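Side-chain contacts in THUMP domain-containing protein (PDB 1VBK), which probably binds RNA through its THUMP domain and also ATP, as the tRNA-modifying enzyme ThiI does, though its own function is unproven: residues A[84-87]-A[88-91]; A[123-126]-A[127-130]; A[248-251]-A[252-256]; A[276-279]-A[280-284]. All blocks are in the same frame, centred on the assembly; numbering follows the deposited sequence.

How the contacts relate
The four contacts form two pairs, one at each end of an elongated chain. Contacts 1 and 2 are the first turns of helices 84-102 and 124-138 in the THUMP region; their centres lie 13 Å apart and they touch where N88 OD1 packs 4.0 Å from K130 O. Contacts 3 and 4 are the last turns of helices 244-254 and 273-281 beside the five-stranded parallel sheet, 15 Å apart between centres, with L248 CD2 3.6 Å from P283 CD. Both of these also meet the second subunit. Between the pairs, centres are 55 to 62 Å apart. A diol, probably from the crystallisation liquor, is bound at Q128 of contact 2.

Contact 1: A[84-87]-A[88-91]; sequences LEKI and NRTA
K86 and T90, one turn apart near the start of helix 84-102, share a doubly used carbonyl. T90 donates to K86 O twice, through OG1 at 2.9 Å and through its own backbone N at 3.0 Å, the two donors arriving from opposite faces of the carbonyl plane. The hydroxyl can do this because OG1 lies beside its own backbone N, anti to the carbonyl carbon (chi1 -55°), where it points back down the helix. Threonine therefore suits a buried site: its polar atom is satisfied by the helix itself, and its methyl is left for apolar neighbours. A valine here would keep the bulk but would probably leave K86 O with the single backbone bond and bury a methyl against that oxygen.

The remaining backbone bonds are regular helical ones, such as N88 N to L84 O at 2.8 Å.

Among the charged side chains, R89 lies alongside K86, pointing the same way, and the aliphatic CG of K86 sits over one face of the guanidinium, 4.1 Å from R89 NH2. E85 OE1 stays 4.3 Å from R89 NH1, with the carboxylate and guanidinium planes turned 60° apart, so their attraction is probably diffuse and solvent-screened.

Van der Waals contact is lighter: L84 CG lies 3.8 Å from the amide nitrogen ND2 of N88, while OD1 of N88 is buried without a polar partner.

The helix lies against the THUMP sheet, I87 reaching I154, I156 and A161 and T90 meeting M78, V80 and I163, while I87, N88 and A91 touch V131 of helix 124-138.

Contact 2: A[123-126]-A[127-130]; sequences DSLE and IQAK
S124 and Q128 meet closely at the start of helix 124-138, where CG of Q128 lies only 3.0 Å from S124 O, the carbonyl that also receives Q128 N. The glutamine leaves the backbone with CG beside its own N (chi1 -62°) and then runs extended, which carries the amide past this carbonyl towards strand 108-115. There OE1 accepts from A113 N, while NE2 binds a diol molecule probably left from crystallisation. A long amide suits this place, since its oxygen can reach across to accept from the strand's A113 N.

I127 is the buried member of the turn. Its CG1 rests 3.4 Å from D123 O, the carbonyl that also takes the bond from I127 N, and its branched chain packs on I154 and I156 of the sheet and on F120 and L122 of the preceding loop.

The other side is looser. L125, largely exposed, crosses Q128 with CD2 3.8 Å from NE2, and K130 bends at chi2 so that its ammonium leads away, with only its first carbons near E126 O.

At the helix start, D123 and E126 form a capping box. D123 OD1 accepts from E126 N at 2.8 Å, nearly in line with its C-O bond, and D123 N donates to E126 OE1, also at 2.8 Å, using the lone pair anti to the other carboxylate oxygen. Each side chain thus serves the other's backbone N-H. Two carboxylates at the N-terminal end of a helix would also be expected to interact favourably with the helix dipole, consistent with acidic residues at both positions of the box.

Contact 3: A[248-251]-A[252-256]; sequences LKLI and RDFGV
I251 and V256 close the C-terminal end of helix 244-254 in a Schellman motif, with G255 taking the positive phi (64°) that favours glycine. I251 O accepts from V256 N at 3.1 Å, in the carbonyl plane on a lone pair, and V256 CB packs 4.0 Å from I251 CG2. Both apolar chains face I183 of the parallel sheet. A water gives V256 O a bond of 2.7 Å and reaches I251 O only weakly.

Upstream, the helical bond from D253 N to K249 O is nearly straight, 2.8 Å long at 172°. The same two residues pair through their ends: K249 NZ makes a salt bridge to D253 OD2 of 3.3 Å, weak as a hydrogen bond, and a second water accepts from NZ and donates to D253 OD1. Lysine suits the spot because its chain runs straight from a CG anti to the backbone N (chi1 179°) before bending at its last torsion to turn the ammonium back to the carboxylate. A methionine in its place would probably leave the aspartate without its charged mate and the bridging water with one partner fewer.

D253 O and F254 O accept from R181, the former from R181 of the second subunit, the latter from that of the same chain. L250 CD1 meets F254 obliquely, 3.4 Å from CE2, while L250 O lies in the ring plane at its edge.

Contact 4: A[276-279]-A[280-284]; sequences TEDF and KMFPV
The F282 ring and the D278 carboxylate stand side by side at the C-terminal end of helix 273-281, the helix of a beta-alpha-beta unit joining strands 258-260 and 286-287. Their planes are turned 72° apart. At the edge of the ring and near its plane lies D278 O, 3.4 Å from F282 CD2, where the slightly positive ring hydrogens can face an electron-rich oxygen; D278 OD2 is 4.1 Å from CE2. F244 of helix 244-254 meets the ring edge-to-face, and I251 and V259 add apolar contacts, so a large aromatic suits this buried site just past the helix. F279, by contrast, is exposed and reaches T18 of the second subunit.

D278 is buried, yet its charge is answered: OD1 takes a salt bridge from K261 and a hydrogen bond with Y288. Such company would probably favour the ionised form.

The helix end is irregular. E277 O receives both M281 N, nearly in line with the carbonyl, and K280 N, which sits well above the carbonyl plane, 65° out of it. K280 N also bonds weakly to T276 O. F282 N then closes the last turn on D278 O at 3.2 Å.

M281 takes the sterically less roomy first torsion, with CG between its backbone N and carbonyl carbon (chi1 57°). This brings the flexible thioether alongside the aspartate, with SD 3.8 Å from D278 OD2.

Contact 1: A[84-87]-A[88-91]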
loop_
_atom_site.group_PDB
_atom_site.type_symbol
_atom_site.label_atom_id
_atom_site.label_comp_id
_atom_site.label_asym_id
_atom_site.label_seq_id
_atom_site.Cartn_x
_atom_site.Cartn_y
_atom_site.Cartn_z
ATOM N N LEU A 84 -16.856 -19.324 -43.694
ATOM C CA LEU A 84 -17.877 -18.408 -44.186
ATOM C C LEU A 84 -19.267 -19.025 -44.065
ATOM O O LEU A 84 -20.210 -18.360 -43.647
ATOM C CB LEU A 84 -17.593 -18.007 -45.637
ATOM C CG LEU A 84 -18.478 -16.885 -46.198
ATOM C CD1 LEU A 84 -18.476 -15.687 -45.252
ATOM C CD2 LEU A 84 -17.976 -16.480 -47.576
ATOM N N GLU A 85 -19.385 -20.301 -44.419
ATOM C CA GLU A 85 -20.660 -21.008 -44.342
ATOM C C GLU A 85 -21.269 -20.949 -42.939
ATOM O O GLU A 85 -22.439 -20.606 -42.775
ATOM C CB GLU A 85 -20.473 -22.472 -44.750
ATOM C CG GLU A 85 -21.707 -23.338 -44.528
ATOM C CD GLU A 85 -21.439 -24.815 -44.759
ATOM O OE1 GLU A 85 -20.514 -25.364 -44.119
ATOM O OE2 GLU A 85 -22.155 -25.428 -45.578
ATOM N N LYS A 86 -20.470 -21.287 -41.930
ATOM C CA LYS A 86 -20.946 -21.280 -40.553
ATOM C C LYS A 86 -21.222 -19.869 -40.043
ATOM O O LYS A 86 -22.190 -19.647 -39.312
ATOM C CB LYS A 86 -19.938 -21.989 -39.647
ATOM C CG LYS A 86 -19.771 -23.468 -39.986
ATOM C CD LYS A 86 -18.962 -24.197 -38.927
ATOM C CE LYS A 86 -18.989 -25.699 -39.154
ATOM N NZ LYS A 86 -18.443 -26.418 -37.968
ATOM N N ILE A 87 -20.374 -18.920 -40.423
ATOM C CA ILE A 87 -20.565 -17.531 -40.011
ATOM C C ILE A 87 -21.881 -17.003 -40.608
ATOM O O ILE A 87 -22.661 -16.346 -39.920
ATOM C CB ILE A 87 -19.383 -16.641 -40.474
ATOM C CG1 ILE A 87 -18.128 -16.976 -39.654
ATOM C CG2 ILE A 87 -19.734 -15.168 -40.322
ATOM C CD1 ILE A 87 -16.867 -16.269 -40.143
ATOM N N ASN A 88 -22.132 -17.300 -41.882
ATOM C CA ASN A 88 -23.370 -16.846 -42.520
ATOM C C ASN A 88 -24.624 -17.431 -41.880
ATOM O O ASN A 88 -25.569 -16.701 -41.574
ATOM C CB ASN A 88 -23.392 -17.191 -44.016
ATOM C CG ASN A 88 -22.698 -16.146 -44.866
ATOM O OD1 ASN A 88 -22.589 -14.985 -44.471
ATOM N ND2 ASN A 88 -22.238 -16.549 -46.047
ATOM N N ARG A 89 -24.647 -18.743 -41.675
ATOM C CA ARG A 89 -25.844 -19.330 -41.099
ATOM C C ARG A 89 -26.075 -18.918 -39.648
ATOM O O ARG A 89 -27.218 -18.716 -39.246
ATOM C CB ARG A 89 -25.851 -20.860 -41.248
ATOM C CG ARG A 89 -25.014 -21.652 -40.269
ATOM C CD ARG A 89 -25.605 -23.064 -40.135
ATOM N NE ARG A 89 -24.781 -23.964 -39.330
ATOM C CZ ARG A 89 -23.822 -24.747 -39.820
ATOM N NH1 ARG A 89 -23.560 -24.750 -41.123
ATOM N NH2 ARG A 89 -23.128 -25.533 -39.005
ATOM N N THR A 90 -25.010 -18.772 -38.862
ATOM C CA THR A 90 -25.191 -18.356 -37.474
ATOM C C THR A 90 -25.632 -16.896 -37.433
ATOM O O THR A 90 -26.468 -16.515 -36.621
ATOM C CB THR A 90 -23.900 -18.510 -36.650
ATOM O OG1 THR A 90 -23.431 -19.859 -36.742
ATOM C CG2 THR A 90 -24.175 -18.186 -35.176
ATOM N N ALA A 91 -25.061 -16.078 -38.311
ATOM C CA ALA A 91 -25.424 -14.668 -38.369
ATOM C C ALA A 91 -26.915 -14.518 -38.702
ATOM O O ALA A 91 -27.610 -13.709 -38.087
ATOM C CB ALA A 91 -24.577 -13.952 -39.408
#

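Contact 2: A[123-126]-A[127-130]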
loop_
_atom_site.group_PDB
_atom_site.type_symbol
_atom_site.label_atom_id
_atom_site.label_comp_id
_atom_site.label_asym_id
_atom_site.label_seq_id
_atom_site.Cartn_x
_atom_site.Cartn_y
_atom_site.Cartn_z
ATOM N N ASP A 123 -11.106 -9.904 -45.209
ATOM C CA ASP A 123 -10.899 -8.856 -44.221
ATOM C C ASP A 123 -12.245 -8.433 -43.656
ATOM O O ASP A 123 -13.292 -8.822 -44.175
ATOM C CB ASP A 123 -10.146 -7.646 -44.802
ATOM C CG ASP A 123 -10.807 -7.064 -46.033
ATOM O OD1 ASP A 123 -12.041 -6.886 -46.038
ATOM O OD2 ASP A 123 -10.072 -6.764 -47.000
ATOM N N SER A 124 -12.214 -7.647 -42.587
ATOM C CA SER A 124 -13.433 -7.200 -41.921
ATOM C C SER A 124 -14.509 -6.642 -42.843
ATOM O O SER A 124 -15.681 -6.999 -42.715
ATOM C CB SER A 124 -13.098 -6.162 -40.847
ATOM O OG SER A 124 -12.488 -5.017 -41.407
ATOM N N LEU A 125 -14.128 -5.766 -43.767
ATOM C CA LEU A 125 -15.115 -5.185 -44.669
ATOM C C LEU A 125 -15.672 -6.207 -45.660
ATOM O O LEU A 125 -16.826 -6.102 -46.089
ATOM C CB LEU A 125 -14.511 -3.987 -45.409
ATOM C CG LEU A 125 -14.052 -2.853 -44.486
ATOM C CD1 LEU A 125 -13.495 -1.719 -45.338
ATOM C CD2 LEU A 125 -15.214 -2.354 -43.625
ATOM N N GLU A 126 -14.858 -7.193 -46.028
ATOM C CA GLU A 126 -15.311 -8.234 -46.944
ATOM C C GLU A 126 -16.323 -9.107 -46.199
ATOM O O GLU A 126 -17.348 -9.505 -46.752
ATOM C CB GLU A 126 -14.129 -9.091 -47.424
ATOM C CG GLU A 126 -13.161 -8.363 -48.358
ATOM C CD GLU A 126 -12.024 -9.249 -48.862
ATOM O OE1 GLU A 126 -11.192 -9.698 -48.043
ATOM O OE2 GLU A 126 -11.964 -9.496 -50.088
ATOM N N ILE A 127 -16.033 -9.399 -44.936
ATOM C CA ILE A 127 -16.932 -10.209 -44.121
ATOM C C ILE A 127 -18.269 -9.485 -43.976
ATOM O O ILE A 127 -19.333 -10.079 -44.159
ATOM C CB ILE A 127 -16.337 -10.459 -42.719
ATOM C CG1 ILE A 127 -15.079 -11.329 -42.831
ATOM C CG2 ILE A 127 -17.371 -11.130 -41.826
ATOM C CD1 ILE A 127 -14.271 -11.410 -41.536
ATOM N N GLN A 128 -18.212 -8.196 -43.652
ATOM C CA GLN A 128 -19.428 -7.403 -43.489
ATOM C C GLN A 128 -20.275 -7.413 -44.762
ATOM O O GLN A 128 -21.495 -7.582 -44.702
ATOM C CB GLN A 128 -19.071 -5.962 -43.100
ATOM C CG GLN A 128 -18.347 -5.885 -41.763
ATOM C CD GLN A 128 -18.012 -4.471 -41.314
ATOM O OE1 GLN A 128 -17.364 -4.288 -40.283
ATOM N NE2 GLN A 128 -18.456 -3.470 -42.076
ATOM N N ALA A 129 -19.627 -7.243 -45.911
ATOM C CA ALA A 129 -20.342 -7.227 -47.187
ATOM C C ALA A 129 -20.990 -8.566 -47.517
ATOM O O ALA A 129 -22.151 -8.613 -47.927
ATOM C CB ALA A 129 -19.393 -6.816 -48.315
ATOM N N LYS A 130 -20.240 -9.651 -47.343
ATOM C CA LYS A 130 -20.739 -10.990 -47.640
ATOM C C LYS A 130 -21.866 -11.428 -46.707
ATOM O O LYS A 130 -22.860 -12.010 -47.146
ATOM C CB LYS A 130 -19.598 -12.006 -47.560
ATOM C CG LYS A 130 -18.525 -11.851 -48.628
ATOM C CD LYS A 130 -19.042 -12.241 -49.994
ATOM C CE LYS A 130 -17.900 -12.453 -50.978
ATOM N NZ LYS A 130 -18.388 -13.052 -52.254
#

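Contact 3: A[248-251]-A[252-256]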
loop_
_atom_site.group_PDB
_atom_site.type_symbol
_atom_site.label_atom_id
_atom_site.label_comp_id
_atom_site.label_asym_id
_atom_site.label_seq_id
_atom_site.Cartn_x
_atom_site.Cartn_y
_atom_site.Cartn_z
ATOM N N LEU A 248 -6.546 3.373 12.711
ATOM C CA LEU A 248 -5.115 3.413 12.430
ATOM C C LEU A 248 -4.576 1.987 12.393
ATOM O O LEU A 248 -3.738 1.658 11.558
ATOM C CB LEU A 248 -4.375 4.227 13.496
ATOM C CG LEU A 248 -4.695 5.726 13.514
ATOM C CD1 LEU A 248 -4.057 6.383 14.737
ATOM C CD2 LEU A 248 -4.197 6.368 12.228
ATOM N N LYS A 249 -5.061 1.140 13.299
ATOM C CA LYS A 249 -4.623 -0.251 13.333
ATOM C C LYS A 249 -4.979 -0.947 12.022
ATOM O O LYS A 249 -4.181 -1.708 11.481
ATOM C CB LYS A 249 -5.276 -0.996 14.503
ATOM C CG LYS A 249 -4.882 -2.467 14.604
ATOM C CD LYS A 249 -5.500 -3.118 15.839
ATOM C CE LYS A 249 -5.220 -4.614 15.887
ATOM N NZ LYS A 249 -3.760 -4.905 15.886
ATOM N N LEU A 250 -6.180 -0.676 11.517
ATOM C CA LEU A 250 -6.655 -1.268 10.268
ATOM C C LEU A 250 -5.763 -0.826 9.108
ATOM O O LEU A 250 -5.375 -1.629 8.254
ATOM C CB LEU A 250 -8.097 -0.827 10.003
ATOM C CG LEU A 250 -8.934 -1.579 8.965
ATOM C CD1 LEU A 250 -9.197 -3.012 9.447
ATOM C CD2 LEU A 250 -10.252 -0.847 8.761
ATOM N N ILE A 251 -5.452 0.465 9.074
ATOM C CA ILE A 251 -4.600 1.000 8.025
ATOM C C ILE A 251 -3.246 0.292 8.033
ATOM O O ILE A 251 -2.752 -0.132 6.983
ATOM C CB ILE A 251 -4.399 2.516 8.209
ATOM C CG1 ILE A 251 -5.719 3.242 7.919
ATOM C CG2 ILE A 251 -3.289 3.005 7.298
ATOM C CD1 ILE A 251 -5.709 4.729 8.250
ATOM N N ARG A 252 -2.657 0.157 9.220
ATOM C CA ARG A 252 -1.364 -0.508 9.359
ATOM C C ARG A 252 -1.434 -1.999 9.014
ATOM O O ARG A 252 -0.666 -2.486 8.180
ATOM C CB ARG A 252 -0.827 -0.338 10.788
ATOM C CG ARG A 252 0.374 -1.233 11.115
ATOM C CD ARG A 252 0.724 -1.207 12.604
ATOM N NE ARG A 252 1.454 -0.003 13.003
ATOM C CZ ARG A 252 2.740 0.223 12.735
ATOM N NH1 ARG A 252 3.455 -0.675 12.065
ATOM N NH2 ARG A 252 3.312 1.349 13.140
ATOM N N ASP A 253 -2.359 -2.720 9.642
ATOM C CA ASP A 253 -2.487 -4.156 9.399
ATOM C C ASP A 253 -2.758 -4.572 7.954
ATOM O O ASP A 253 -2.225 -5.579 7.486
ATOM C CB ASP A 253 -3.577 -4.753 10.295
ATOM C CG ASP A 253 -3.198 -4.742 11.760
ATOM O OD1 ASP A 253 -2.011 -4.516 12.075
ATOM O OD2 ASP A 253 -4.092 -4.972 12.601
ATOM N N PHE A 254 -3.573 -3.807 7.240
ATOM C CA PHE A 254 -3.902 -4.163 5.864
ATOM C C PHE A 254 -3.104 -3.460 4.767
ATOM O O PHE A 254 -3.349 -3.679 3.583
ATOM C CB PHE A 254 -5.401 -3.963 5.642
ATOM C CG PHE A 254 -6.244 -4.985 6.351
ATOM C CD1 PHE A 254 -6.530 -6.206 5.748
ATOM C CD2 PHE A 254 -6.698 -4.755 7.646
ATOM C CE1 PHE A 254 -7.256 -7.187 6.424
ATOM C CE2 PHE A 254 -7.422 -5.728 8.332
ATOM C CZ PHE A 254 -7.701 -6.946 7.721
ATOM N N GLY A 255 -2.148 -2.625 5.155
ATOM C CA GLY A 255 -1.342 -1.928 4.167
ATOM C C GLY A 255 -2.139 -0.972 3.298
ATOM O O GLY A 255 -1.909 -0.874 2.096
ATOM N N VAL A 256 -3.078 -0.266 3.916
ATOM C CA VAL A 256 -3.929 0.708 3.234
ATOM C C VAL A 256 -3.084 1.899 2.774
ATOM O O VAL A 256 -2.275 2.422 3.541
ATOM C CB VAL A 256 -5.043 1.196 4.198
ATOM C CG1 VAL A 256 -5.792 2.368 3.604
ATOM C CG2 VAL A 256 -5.996 0.040 4.503
HETATM O O HOH W 1 -1.364 -3.993 14.723
HETATM O O HOH W 2 -0.407 1.697 5.313
#

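Contact 4: A[276-279]-A[280-284]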
loop_
_atom_site.group_PDB
_atom_site.type_symbol
_atom_site.label_atom_id
_atom_site.label_comp_id
_atom_site.label_asym_id
_atom_site.label_seq_id
_atom_site.Cartn_x
_atom_site.Cartn_y
_atom_site.Cartn_z
ATOM N N THR A 276 -7.177 20.101 6.273
ATOM C CA THR A 276 -5.872 20.217 6.918
ATOM C C THR A 276 -5.806 19.301 8.144
ATOM O O THR A 276 -4.770 18.694 8.426
ATOM C CB THR A 276 -5.597 21.673 7.339
ATOM O OG1 THR A 276 -6.680 22.152 8.149
ATOM C CG2 THR A 276 -5.473 22.562 6.103
ATOM N N GLU A 277 -6.918 19.204 8.866
ATOM C CA GLU A 277 -7.000 18.343 10.043
ATOM C C GLU A 277 -6.872 16.885 9.591
ATOM O O GLU A 277 -6.150 16.099 10.207
ATOM C CB GLU A 277 -8.333 18.566 10.765
ATOM C CG GLU A 277 -8.354 19.801 11.660
ATOM C CD GLU A 277 -9.759 20.279 11.977
ATOM O OE1 GLU A 277 -10.687 19.443 11.998
ATOM O OE2 GLU A 277 -9.939 21.494 12.218
ATOM N N ASP A 278 -7.574 16.541 8.511
ATOM C CA ASP A 278 -7.537 15.192 7.941
ATOM C C ASP A 278 -6.107 14.834 7.585
ATOM O O ASP A 278 -5.644 13.719 7.826
ATOM C CB ASP A 278 -8.380 15.116 6.665
ATOM C CG ASP A 278 -9.826 14.774 6.934
ATOM O OD1 ASP A 278 -10.609 14.734 5.963
ATOM O OD2 ASP A 278 -10.182 14.538 8.108
ATOM N N PHE A 279 -5.412 15.793 6.989
ATOM C CA PHE A 279 -4.034 15.582 6.592
ATOM C C PHE A 279 -3.166 15.203 7.789
ATOM O O PHE A 279 -2.193 14.456 7.653
ATOM C CB PHE A 279 -3.477 16.847 5.937
ATOM C CG PHE A 279 -2.054 16.714 5.508
ATOM C CD1 PHE A 279 -1.731 16.036 4.336
ATOM C CD2 PHE A 279 -1.026 17.222 6.296
ATOM C CE1 PHE A 279 -0.399 15.864 3.956
ATOM C CE2 PHE A 279 0.308 17.054 5.924
ATOM C CZ PHE A 279 0.619 16.373 4.752
ATOM N N LYS A 280 -3.517 15.712 8.963
ATOM C CA LYS A 280 -2.740 15.428 10.163
ATOM C C LYS A 280 -3.158 14.177 10.930
ATOM O O LYS A 280 -2.315 13.523 11.540
ATOM C CB LYS A 280 -2.777 16.628 11.112
ATOM C CG LYS A 280 -2.099 17.880 10.572
ATOM C CD LYS A 280 -2.264 19.042 11.537
ATOM C CE LYS A 280 -1.571 20.294 11.029
ATOM N NZ LYS A 280 -1.854 21.466 11.911
ATOM N N MET A 281 -4.444 13.835 10.914
ATOM C CA MET A 281 -4.888 12.666 11.662
ATOM C C MET A 281 -4.653 11.319 10.980
ATOM O O MET A 281 -4.640 10.285 11.647
ATOM C CB MET A 281 -6.368 12.814 12.078
ATOM C CG MET A 281 -7.375 13.041 10.963
ATOM S SD MET A 281 -9.047 13.434 11.615
ATOM C CE MET A 281 -9.615 11.822 12.122
ATOM N N PHE A 282 -4.452 11.327 9.665
ATOM C CA PHE A 282 -4.210 10.094 8.917
ATOM C C PHE A 282 -2.767 10.023 8.414
ATOM O O PHE A 282 -2.226 11.011 7.925
ATOM C CB PHE A 282 -5.158 10.006 7.716
ATOM C CG PHE A 282 -6.594 9.793 8.084
ATOM C CD1 PHE A 282 -7.040 8.537 8.492
ATOM C CD2 PHE A 282 -7.506 10.839 8.007
ATOM C CE1 PHE A 282 -8.373 8.327 8.819
ATOM C CE2 PHE A 282 -8.845 10.641 8.333
ATOM C CZ PHE A 282 -9.279 9.378 8.740
ATOM N N PRO A 283 -2.129 8.845 8.528
ATOM C CA PRO A 283 -0.748 8.614 8.091
ATOM C C PRO A 283 -0.633 8.399 6.581
ATOM O O PRO A 283 0.468 8.237 6.049
ATOM C CB PRO A 283 -0.355 7.373 8.873
ATOM C CG PRO A 283 -1.630 6.593 8.869
ATOM C CD PRO A 283 -2.658 7.652 9.213
ATOM N N VAL A 284 -1.774 8.377 5.900
ATOM C CA VAL A 284 -1.803 8.195 4.452
ATOM C C VAL A 284 -2.705 9.282 3.869
ATOM O O VAL A 284 -3.502 9.881 4.587
ATOM C CB VAL A 284 -2.358 6.802 4.063
ATOM C CG1 VAL A 284 -1.471 5.705 4.647
ATOM C CG2 VAL A 284 -3.786 6.646 4.573
#